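Protelomerase (Agrobacterium tumefaciens, PDB 4F43) generates the covalently closed hairpin ends of the linear chromosome, probably by cutting and rejoining DNA strands, and protects them. Local coordinates at residues A[251-254]-A[255-259]; A[295-298]-A[299-302]; A[219-222]-A[223-227]. The protein carries 1 engineered substitution. All coordinates share one frame; numbering follows the deposited sequence.

In the fold
All three interactions are local and lie in the telomere resolvase catalytic domain. Along the chain, interaction 3 comes first, on the short helix 220-225; interaction 1 follows in the loop between helices 230-248 and 263-276, and interaction 2 in the loop before strand 307-308. They do not touch: the centre of interaction 1 is about 27 Å from that of interaction 2 and about 31 Å from that of interaction 3. The centres of interactions 2 and 3 are about 33 Å apart, on opposite sides of the chain's centre. Nearest atoms lie about 3 Å from the bound hairpin DNA for interaction 2, about 6 Å for interaction 1 and about 11 Å for interaction 3.

Interaction 1. Residues A[251-254]-A[255-259]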
ATOM      1  N   ASP A 251      24.265  -2.195   2.295  1.00 75.53           N
ATOM      2  CA  ASP A 251      25.287  -1.180   2.527  1.00 80.07           C
ATOM      3  C   ASP A 251      25.256  -0.032   1.520  1.00 72.20           C
ATOM      4  O   ASP A 251      26.193   0.763   1.454  1.00 78.10           O
ATOM      5  CB  ASP A 251      26.679  -1.820   2.546  1.00 90.66           C
ATOM      6  CG  ASP A 251      26.928  -2.636   3.799  1.00 97.30           C
ATOM      7  OD1 ASP A 251      26.652  -2.128   4.906  1.00100.66           O
ATOM      8  OD2 ASP A 251      27.392  -3.790   3.677  1.00 97.27           O
ATOM      9  N   VAL A 252      24.181   0.060   0.744  1.00 59.42           N
ATOM     10  CA  VAL A 252      24.054   1.130  -0.242  1.00 52.77           C
ATOM     11  C   VAL A 252      22.888   2.061   0.079  1.00 56.06           C
ATOM     12  O   VAL A 252      22.738   3.119  -0.532  1.00 62.56           O
ATOM     13  CB  VAL A 252      23.887   0.577  -1.669  1.00 51.89           C
ATOM     14  CG1 VAL A 252      25.074  -0.298  -2.039  1.00 49.03           C
ATOM     15  CG2 VAL A 252      22.587  -0.200  -1.790  1.00 56.23           C
ATOM     16  N   TRP A 253      22.065   1.659   1.042  1.00 55.05           N
ATOM     17  CA  TRP A 253      20.922   2.459   1.459  1.00 47.43           C
ATOM     18  C   TRP A 253      21.373   3.489   2.489  1.00 47.78           C
ATOM     19  O   TRP A 253      22.254   3.202   3.301  1.00 53.52           O
ATOM     20  CB  TRP A 253      19.838   1.553   2.050  1.00 42.65           C
ATOM     21  CG  TRP A 253      18.466   2.158   2.055  1.00 37.80           C
ATOM     22  CD1 TRP A 253      17.911   2.930   3.036  1.00 34.13           C
ATOM     23  CD2 TRP A 253      17.471   2.037   1.031  1.00 39.16           C
ATOM     24  NE1 TRP A 253      16.636   3.299   2.685  1.00 32.63           N
ATOM     25  CE2 TRP A 253      16.341   2.763   1.458  1.00 45.81           C
ATOM     26  CE3 TRP A 253      17.426   1.385  -0.205  1.00 34.87           C
ATOM     27  CZ2 TRP A 253      15.181   2.856   0.694  1.00 45.38           C
ATOM     28  CZ3 TRP A 253      16.273   1.479  -0.962  1.00 30.59           C
ATOM     29  CH2 TRP A 253      15.166   2.208  -0.509  1.00 35.98           C
ATOM     30  N   PRO A 254      20.784   4.698   2.445  1.00 39.73           N
ATOM     31  CA  PRO A 254      21.061   5.780   3.395  1.00 37.55           C
ATOM     32  C   PRO A 254      21.091   5.308   4.847  1.00 35.02           C
ATOM     33  O   PRO A 254      20.222   4.547   5.273  1.00 37.86           O
ATOM     34  CB  PRO A 254      19.886   6.730   3.174  1.00 32.97           C
ATOM     35  CG  PRO A 254      19.588   6.584   1.724  1.00 22.63           C
ATOM     36  CD  PRO A 254      19.874   5.141   1.372  1.00 31.34           C
ATOM     37  N   LYS A 255      22.094   5.766   5.590  1.00 40.52           N
ATOM     38  CA  LYS A 255      22.317   5.331   6.967  1.00 59.59           C
ATOM     39  C   LYS A 255      21.221   5.789   7.925  1.00 59.73           C
ATOM     40  O   LYS A 255      21.115   5.284   9.042  1.00 55.14           O
ATOM     41  CB  LYS A 255      23.675   5.835   7.459  1.00 75.79           C
ATOM     42  CG  LYS A 255      23.838   7.343   7.350  1.00 83.15           C
ATOM     43  CD  LYS A 255      25.246   7.784   7.713  1.00 78.07           C
ATOM     44  CE  LYS A 255      25.419   9.287   7.535  1.00 68.79           C
ATOM     45  NZ  LYS A 255      26.811   9.727   7.836  1.00 64.49           N
ATOM     46  N   GLU A 256      20.405   6.740   7.482  1.00 65.75           N
ATOM     47  CA  GLU A 256      19.375   7.323   8.335  1.00 63.05           C
ATOM     48  C   GLU A 256      18.191   6.382   8.551  1.00 57.96           C
ATOM     49  O   GLU A 256      17.341   6.634   9.404  1.00 57.95           O
ATOM     50  CB  GLU A 256      18.885   8.654   7.753  1.00 60.01           C
ATOM     51  CG  GLU A 256      19.942   9.751   7.686  1.00 68.81           C
ATOM     52  CD  GLU A 256      20.866   9.614   6.488  1.00 72.62           C
ATOM     53  OE1 GLU A 256      20.685   8.662   5.699  1.00 72.20           O
ATOM     54  OE2 GLU A 256      21.771  10.462   6.336  1.00 73.28           O
ATOM     55  N   GLU A 257      18.137   5.300   7.780  1.00 51.92           N
ATOM     56  CA  GLU A 257      17.015   4.373   7.862  1.00 49.18           C
ATOM     57  C   GLU A 257      17.377   2.979   7.362  1.00 47.57           C
ATOM     58  O   GLU A 257      18.530   2.702   7.031  1.00 49.95           O
ATOM     59  CB  GLU A 257      15.829   4.914   7.063  1.00 49.90           C
ATOM     60  CG  GLU A 257      16.104   5.035   5.575  1.00 50.08           C
ATOM     61  CD  GLU A 257      14.937   5.625   4.810  1.00 45.93           C
ATOM     62  OE1 GLU A 257      14.107   6.322   5.429  1.00 44.19           O
ATOM     63  OE2 GLU A 257      14.848   5.387   3.586  1.00 46.57           O
ATOM     64  N   LEU A 258      16.374   2.107   7.315  1.00 42.79           N
ATOM     65  CA  LEU A 258      16.542   0.744   6.825  1.00 45.43           C
ATOM     66  C   LEU A 258      15.797   0.555   5.509  1.00 39.93           C
ATOM     67  O   LEU A 258      14.773   1.198   5.274  1.00 44.68           O
ATOM     68  CB  LEU A 258      16.042  -0.264   7.865  1.00 60.68           C
ATOM     69  CG  LEU A 258      17.078  -0.822   8.842  1.00 70.04           C
ATOM     70  CD1 LEU A 258      16.421  -1.203  10.157  1.00 71.06           C
ATOM     71  CD2 LEU A 258      17.784  -2.025   8.233  1.00 73.08           C
ATOM     72  N   PRO A 259      16.321  -0.323   4.638  1.00 43.02           N
ATOM     73  CA  PRO A 259      15.695  -0.620   3.345  1.00 44.53           C
ATOM     74  C   PRO A 259      14.291  -1.204   3.485  1.00 39.39           C
ATOM     75  O   PRO A 259      14.115  -2.257   4.097  1.00 41.63           O
ATOM     76  CB  PRO A 259      16.637  -1.665   2.738  1.00 47.25           C
ATOM     77  CG  PRO A 259      17.952  -1.396   3.372  1.00 49.74           C
ATOM     78  CD  PRO A 259      17.631  -0.980   4.776  1.00 46.01           C
TER
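The indole of Trp253 has Pro259 over one face and Glu257 at its edge. Pro259 CA sits 3.9 Å from the centroid of the five-membered ring, almost on the ring normal, a CH-pi contact. The proline ring slides past in the opposite sense: CA lies over the face, and Pro259 CG packs on Trp253 CB, at the root of the indole, at 3.7 Å. At the edge, Glu257 CG lies in the indole plane, 3.4 Å from Trp253 NE1. The carboxylate beyond it is nearly coplanar with the ring (18° apart), and OE2 accepts the indole N-H through its anti lone pair: Trp253 NE1 to Glu257 OE2 is 2.9 Å, with an N-H...O angle of 155°. The same OE2 is also hydrogen-bonded to Tyr307 OH, so one oxygen is gripped twice, which should fix the carboxylate's rotation. Trp253 CG stands anti to the backbone N (chi1 -159°), turning the indole toward the returning chain at Glu257 to Pro259. Phe121 meets this ring edge-to-face.

Between the two partners the chain reverses in a type I turn from Pro254 to Glu257. Its backbone bond, Glu257 N to Pro254 O, is weak at 3.3 Å. On the turn Glu256 bends back, putting OE1 3.3 Å from Pro254 CB. The side chains of Pro254, Glu256 and Glu257 all rest on Ile119 of strand 119-120, which pairs in parallel with strand 307-308, while Pro259 packs on Val245 of helix 230-248. The arrangement is a type I beta turn whose two arms are clasped by a tryptophan-proline face contact and an indole-carboxylate bond, in the loop joining helices 230-248 and 263-276 of the resolvase catalytic domain.

Interaction 2. Residues A[295-298]-A[299-302]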
ATOM      1  N   ASN A 295      -8.673  12.752  -8.138  1.00 41.56           N
ATOM      2  CA  ASN A 295      -8.755  13.964  -8.948  1.00 34.92           C
ATOM      3  C   ASN A 295      -8.543  15.228  -8.123  1.00 28.15           C
ATOM      4  O   ASN A 295      -9.133  15.390  -7.054  1.00 36.49           O
ATOM      5  CB  ASN A 295     -10.093  14.036  -9.688  1.00 40.27           C
ATOM      6  CG  ASN A 295      -9.975  13.637 -11.146  1.00 49.58           C
ATOM      7  OD1 ASN A 295      -8.950  13.876 -11.786  1.00 49.34           O
ATOM      8  ND2 ASN A 295     -11.026  13.027 -11.681  1.00 56.94           N
ATOM      9  N   ASN A 296      -7.677  16.107  -8.625  1.00 21.06           N
ATOM     10  CA  ASN A 296      -7.371  17.379  -7.976  1.00 29.59           C
ATOM     11  C   ASN A 296      -6.777  17.234  -6.575  1.00 27.65           C
ATOM     12  O   ASN A 296      -6.889  18.139  -5.748  1.00 21.80           O
ATOM     13  CB  ASN A 296      -8.609  18.280  -7.939  1.00 37.20           C
ATOM     14  CG  ASN A 296      -9.321  18.347  -9.276  1.00 35.40           C
ATOM     15  OD1 ASN A 296     -10.543  18.215  -9.349  1.00 32.92           O
ATOM     16  ND2 ASN A 296      -8.557  18.546 -10.346  1.00 34.22           N
ATOM     17  N   ASP A 297      -6.144  16.095  -6.318  1.00 35.33           N
ATOM     18  CA  ASP A 297      -5.500  15.848  -5.033  1.00 37.47           C
ATOM     19  C   ASP A 297      -3.990  16.037  -5.138  1.00 31.03           C
ATOM     20  O   ASP A 297      -3.311  15.303  -5.855  1.00 34.54           O
ATOM     21  CB  ASP A 297      -5.823  14.438  -4.539  1.00 43.94           C
ATOM     22  CG  ASP A 297      -5.107  14.088  -3.249  1.00 50.56           C
ATOM     23  OD1 ASP A 297      -4.864  12.886  -3.020  1.00 62.26           O
ATOM     24  OD2 ASP A 297      -4.789  15.009  -2.466  1.00 41.94           O
ATOM     25  N   LEU A 298      -3.471  17.024  -4.415  1.00 17.18           N
ATOM     26  CA  LEU A 298      -2.048  17.342  -4.465  1.00 22.96           C
ATOM     27  C   LEU A 298      -1.384  17.215  -3.098  1.00 24.68           C
ATOM     28  O   LEU A 298      -0.182  17.449  -2.964  1.00 24.68           O
ATOM     29  CB  LEU A 298      -1.845  18.765  -4.995  1.00 25.81           C
ATOM     30  CG  LEU A 298      -2.479  19.120  -6.340  1.00 29.60           C
ATOM     31  CD1 LEU A 298      -2.313  20.604  -6.628  1.00 32.97           C
ATOM     32  CD2 LEU A 298      -1.872  18.285  -7.455  1.00 27.11           C
ATOM     33  N   GLU A 299      -2.160  16.843  -2.084  1.00 22.09           N
ATOM     34  CA  GLU A 299      -1.684  16.762  -0.706  0.61 25.68           C
ATOM     35  C   GLU A 299      -1.175  15.364  -0.352  1.00 25.47           C
ATOM     36  O   GLU A 299      -0.417  15.183   0.598  1.00 31.44           O
ATOM     37  CB  GLU A 299      -2.814  17.166   0.247  0.61 33.73           C
ATOM     38  CG  GLU A 299      -2.406  17.349   1.696  0.61 43.26           C
ATOM     39  CD  GLU A 299      -3.585  17.688   2.585  0.61 56.69           C
ATOM     40  OE1 GLU A 299      -3.357  18.162   3.718  0.61 59.24           O
ATOM     41  OE2 GLU A 299      -4.738  17.482   2.150  0.61 60.88           O
ATOM     42  N   THR A 300      -1.624  14.368  -1.110  1.00 13.49           N
ATOM     43  CA  THR A 300      -1.194  12.994  -0.875  1.00 13.83           C
ATOM     44  C   THR A 300       0.266  12.824  -1.298  1.00 28.52           C
ATOM     45  O   THR A 300       1.004  12.010  -0.737  1.00 32.57           O
ATOM     46  CB  THR A 300      -2.091  11.986  -1.620  1.00 12.50           C
ATOM     47  OG1 THR A 300      -3.451  12.162  -1.206  1.00 21.86           O
ATOM     48  CG2 THR A 300      -1.666  10.555  -1.323  1.00  8.41           C
ATOM     49  N   SER A 301       0.680  13.620  -2.279  1.00 31.83           N
ATOM     50  CA  SER A 301       2.049  13.586  -2.783  1.00 14.85           C
ATOM     51  C   SER A 301       3.061  14.063  -1.743  1.00 13.32           C
ATOM     52  O   SER A 301       4.250  13.746  -1.829  1.00 13.72           O
ATOM     53  CB  SER A 301       2.170  14.438  -4.049  1.00  8.55           C
ATOM     54  OG  SER A 301       1.890  15.800  -3.777  1.00  9.77           O
ATOM     55  N   LEU A 302       2.582  14.825  -0.761  1.00 12.44           N
ATOM     56  CA  LEU A 302       3.434  15.340   0.306  0.78  8.40           C
ATOM     57  C   LEU A 302       4.092  14.213   1.094  1.00 19.65           C
ATOM     58  O   LEU A 302       5.155  14.398   1.689  1.00 26.90           O
ATOM     59  CB  LEU A 302       2.629  16.233   1.252  0.78 10.46           C
ATOM     60  CG  LEU A 302       1.977  17.478   0.647  0.78  9.07           C
ATOM     61  CD1 LEU A 302       1.173  18.221   1.700  0.78  6.92           C
ATOM     62  CD2 LEU A 302       3.030  18.387   0.032  0.78  9.03           C
TER
HETATM   63  O   HOH W   1      -0.998  13.692  -4.478  1.00 30.10           O
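Asp297 holds the two residues beyond Leu298 with both carboxylate oxygens. Two bonds join side chain to backbone. Asp297 OD2 accepts from Glu299 N at 3.2 Å, met from well above the carboxylate plane. In the other the side chain reaches backward instead of forward: Ser301 OG donates to Leu298 O at 2.8 Å, approaching from above the carbonyl plane. The hydroxyl can fold back this far because it lies between the backbone N and the carbonyl carbon (chi1 63°), and it is also hydrogen-bonded to Asn284 ND2 of helix 283-291. Between side chains, Asp297 OD1 accepts from the hydroxyl of Thr300, the two crossing at about a right angle; the modelled separation of Thr300 OG1 and Asp297 OD1, 2.4 Å, is too short to be taken literally. One water bridges the backbone, donating to Asp297 O at 3.1 Å and weakly accepting from Ser301 N.

On the nucleic acid side, Asp297 packs on an adenine base and Thr300 on a sugar. The aspartate bond to the amide two residues on is that of an Asx turn, here shaping a loop of the catalytic domain that lies against the hairpin DNA.

Interaction 3. Residues A[219-222]-A[223-227]; sequences SGQG and KLWHG
Gln221 is carried over the indole of Trp225 by two torsions: CG stands anti to the backbone N (chi1 -177°), and a bend at chi2 (61°) folds the amide back across the ring. The pair lies one turn apart on helix 220-225, a short helix N-capped by Ser219. The cap is Gly222 N to Ser219 OG, a weak bond at 3.2 Å, and Ser219 OG also bonds to Leu216 O. Regular i to i+4 bonds follow, Lys223 N to Ser219 O at 3.0 Å and Leu224 N to Gly220 O at 2.9 Å. Trp225 N is shared weakly between Gln221 O and Gly222 O, and His226 N bonds weakly to Gly222 O; His226 is the first residue to leave helical angles.

Leu224 brings CD2 to 3.5 Å from Gln221 OE1, beside the amide. Trp225 meets Phe159 edge-to-face, and the side chains of Gln221, Leu224 and Trp225 touch Glu236 of helix 230-248. The indole N-H bonds to Thr237 OG1 of the same helix, which ties this short helix to its successor. Over the ring, Gln221 CG makes a CH-pi contact 3.4 Å from the centroid of the six-membered ring, while NE2 lies 3.0 Å above the indole plane, offset toward the rim.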
ATOM      1  N   SER A 219       5.100 -17.508 -14.318  1.00 53.30           N
ATOM      2  CA  SER A 219       5.741 -18.393 -13.353  1.00 52.93           C
ATOM      3  C   SER A 219       4.696 -19.035 -12.445  1.00 62.72           C
ATOM      4  O   SER A 219       3.539 -18.617 -12.428  1.00 61.96           O
ATOM      5  CB  SER A 219       6.774 -17.628 -12.521  1.00 43.31           C
ATOM      6  OG  SER A 219       6.178 -16.540 -11.837  1.00 43.54           O
ATOM      7  N   GLY A 220       5.108 -20.051 -11.694  1.00 73.78           N
ATOM      8  CA  GLY A 220       4.210 -20.751 -10.794  1.00 69.01           C
ATOM      9  C   GLY A 220       3.765 -19.885  -9.633  1.00 68.13           C
ATOM     10  O   GLY A 220       2.567 -19.724  -9.382  1.00 77.11           O
ATOM     11  N   GLN A 221       4.739 -19.324  -8.920  1.00 44.03           N
ATOM     12  CA  GLN A 221       4.461 -18.421  -7.811  1.00 35.25           C
ATOM     13  C   GLN A 221       3.717 -17.185  -8.311  1.00 32.07           C
ATOM     14  O   GLN A 221       2.954 -16.566  -7.570  1.00 33.92           O
ATOM     15  CB  GLN A 221       5.762 -18.014  -7.115  1.00 40.30           C
ATOM     16  CG  GLN A 221       5.566 -17.135  -5.891  1.00 47.75           C
ATOM     17  CD  GLN A 221       4.743 -17.813  -4.814  1.00 54.28           C
ATOM     18  OE1 GLN A 221       5.004 -18.958  -4.448  1.00 53.93           O
ATOM     19  NE2 GLN A 221       3.738 -17.110  -4.306  1.00 59.93           N
ATOM     20  N   GLY A 222       3.945 -16.837  -9.574  1.00 34.85           N
ATOM     21  CA  GLY A 222       3.245 -15.733 -10.203  1.00 42.34           C
ATOM     22  C   GLY A 222       1.764 -16.022 -10.358  1.00 55.23           C
ATOM     23  O   GLY A 222       0.926 -15.154 -10.120  1.00 65.57           O
ATOM     24  N   LYS A 223       1.442 -17.248 -10.759  1.00 53.39           N
ATOM     25  CA  LYS A 223       0.051 -17.674 -10.869  1.00 46.88           C
ATOM     26  C   LYS A 223      -0.568 -17.804  -9.485  1.00 43.34           C
ATOM     27  O   LYS A 223      -1.764 -17.576  -9.303  1.00 41.07           O
ATOM     28  CB  LYS A 223      -0.052 -19.006 -11.615  1.00 52.30           C
ATOM     29  CG  LYS A 223       0.294 -18.923 -13.092  1.00 60.93           C
ATOM     30  CD  LYS A 223      -0.617 -17.944 -13.818  1.00 67.14           C
ATOM     31  CE  LYS A 223      -2.078 -18.364 -13.729  1.00 71.65           C
ATOM     32  NZ  LYS A 223      -2.984 -17.342 -14.327  1.00 67.79           N
ATOM     33  N   LEU A 224       0.259 -18.176  -8.513  1.00 46.75           N
ATOM     34  CA  LEU A 224      -0.184 -18.285  -7.129  1.00 42.77           C
ATOM     35  C   LEU A 224      -0.466 -16.903  -6.538  1.00 51.12           C
ATOM     36  O   LEU A 224      -1.255 -16.764  -5.603  1.00 55.34           O
ATOM     37  CB  LEU A 224       0.869 -19.023  -6.297  1.00 38.97           C
ATOM     38  CG  LEU A 224       0.581 -19.252  -4.809  1.00 43.02           C
ATOM     39  CD1 LEU A 224      -0.753 -19.955  -4.617  1.00 46.87           C
ATOM     40  CD2 LEU A 224       1.706 -20.048  -4.166  1.00 46.67           C
ATOM     41  N   TRP A 225       0.175 -15.882  -7.101  1.00 50.80           N
ATOM     42  CA  TRP A 225       0.039 -14.512  -6.614  1.00 37.92           C
ATOM     43  C   TRP A 225      -1.106 -13.747  -7.275  1.00 39.72           C
ATOM     44  O   TRP A 225      -1.672 -12.831  -6.681  1.00 46.71           O
ATOM     45  CB  TRP A 225       1.345 -13.745  -6.828  1.00 41.44           C
ATOM     46  CG  TRP A 225       2.324 -13.877  -5.708  1.00 43.78           C
ATOM     47  CD1 TRP A 225       2.045 -14.110  -4.392  1.00 44.29           C
ATOM     48  CD2 TRP A 225       3.749 -13.785  -5.806  1.00 39.41           C
ATOM     49  NE1 TRP A 225       3.209 -14.166  -3.664  1.00 44.75           N
ATOM     50  CE2 TRP A 225       4.270 -13.970  -4.509  1.00 44.56           C
ATOM     51  CE3 TRP A 225       4.635 -13.563  -6.864  1.00 36.15           C
ATOM     52  CZ2 TRP A 225       5.639 -13.939  -4.244  1.00 46.60           C
ATOM     53  CZ3 TRP A 225       5.993 -13.535  -6.600  1.00 36.10           C
ATOM     54  CH2 TRP A 225       6.481 -13.721  -5.299  1.00 41.57           C
ATOM     55  N   HIS A 226      -1.439 -14.122  -8.505  1.00 42.12           N
ATOM     56  CA  HIS A 226      -2.435 -13.390  -9.284  1.00 47.41           C
ATOM     57  C   HIS A 226      -3.843 -13.501  -8.701  1.00 50.11           C
ATOM     58  O   HIS A 226      -4.348 -14.600  -8.476  1.00 55.75           O
ATOM     59  CB  HIS A 226      -2.437 -13.870 -10.736  1.00 46.75           C
ATOM     60  CG  HIS A 226      -3.188 -12.970 -11.668  1.00 49.35           C
ATOM     61  ND1 HIS A 226      -2.727 -11.723 -12.028  1.00 51.65           N
ATOM     62  CD2 HIS A 226      -4.367 -13.136 -12.313  1.00 56.14           C
ATOM     63  CE1 HIS A 226      -3.589 -11.159 -12.857  1.00 48.65           C
ATOM     64  NE2 HIS A 226      -4.593 -11.996 -13.045  1.00 58.87           N
ATOM     65  N   GLY A 227      -4.470 -12.351  -8.465  1.00 41.39           N
ATOM     66  CA  GLY A 227      -5.837 -12.306  -7.977  1.00 37.67           C
ATOM     67  C   GLY A 227      -5.944 -12.503  -6.477  1.00 41.18           C
ATOM     68  O   GLY A 227      -7.042 -12.606  -5.930  1.00 40.09           O
TER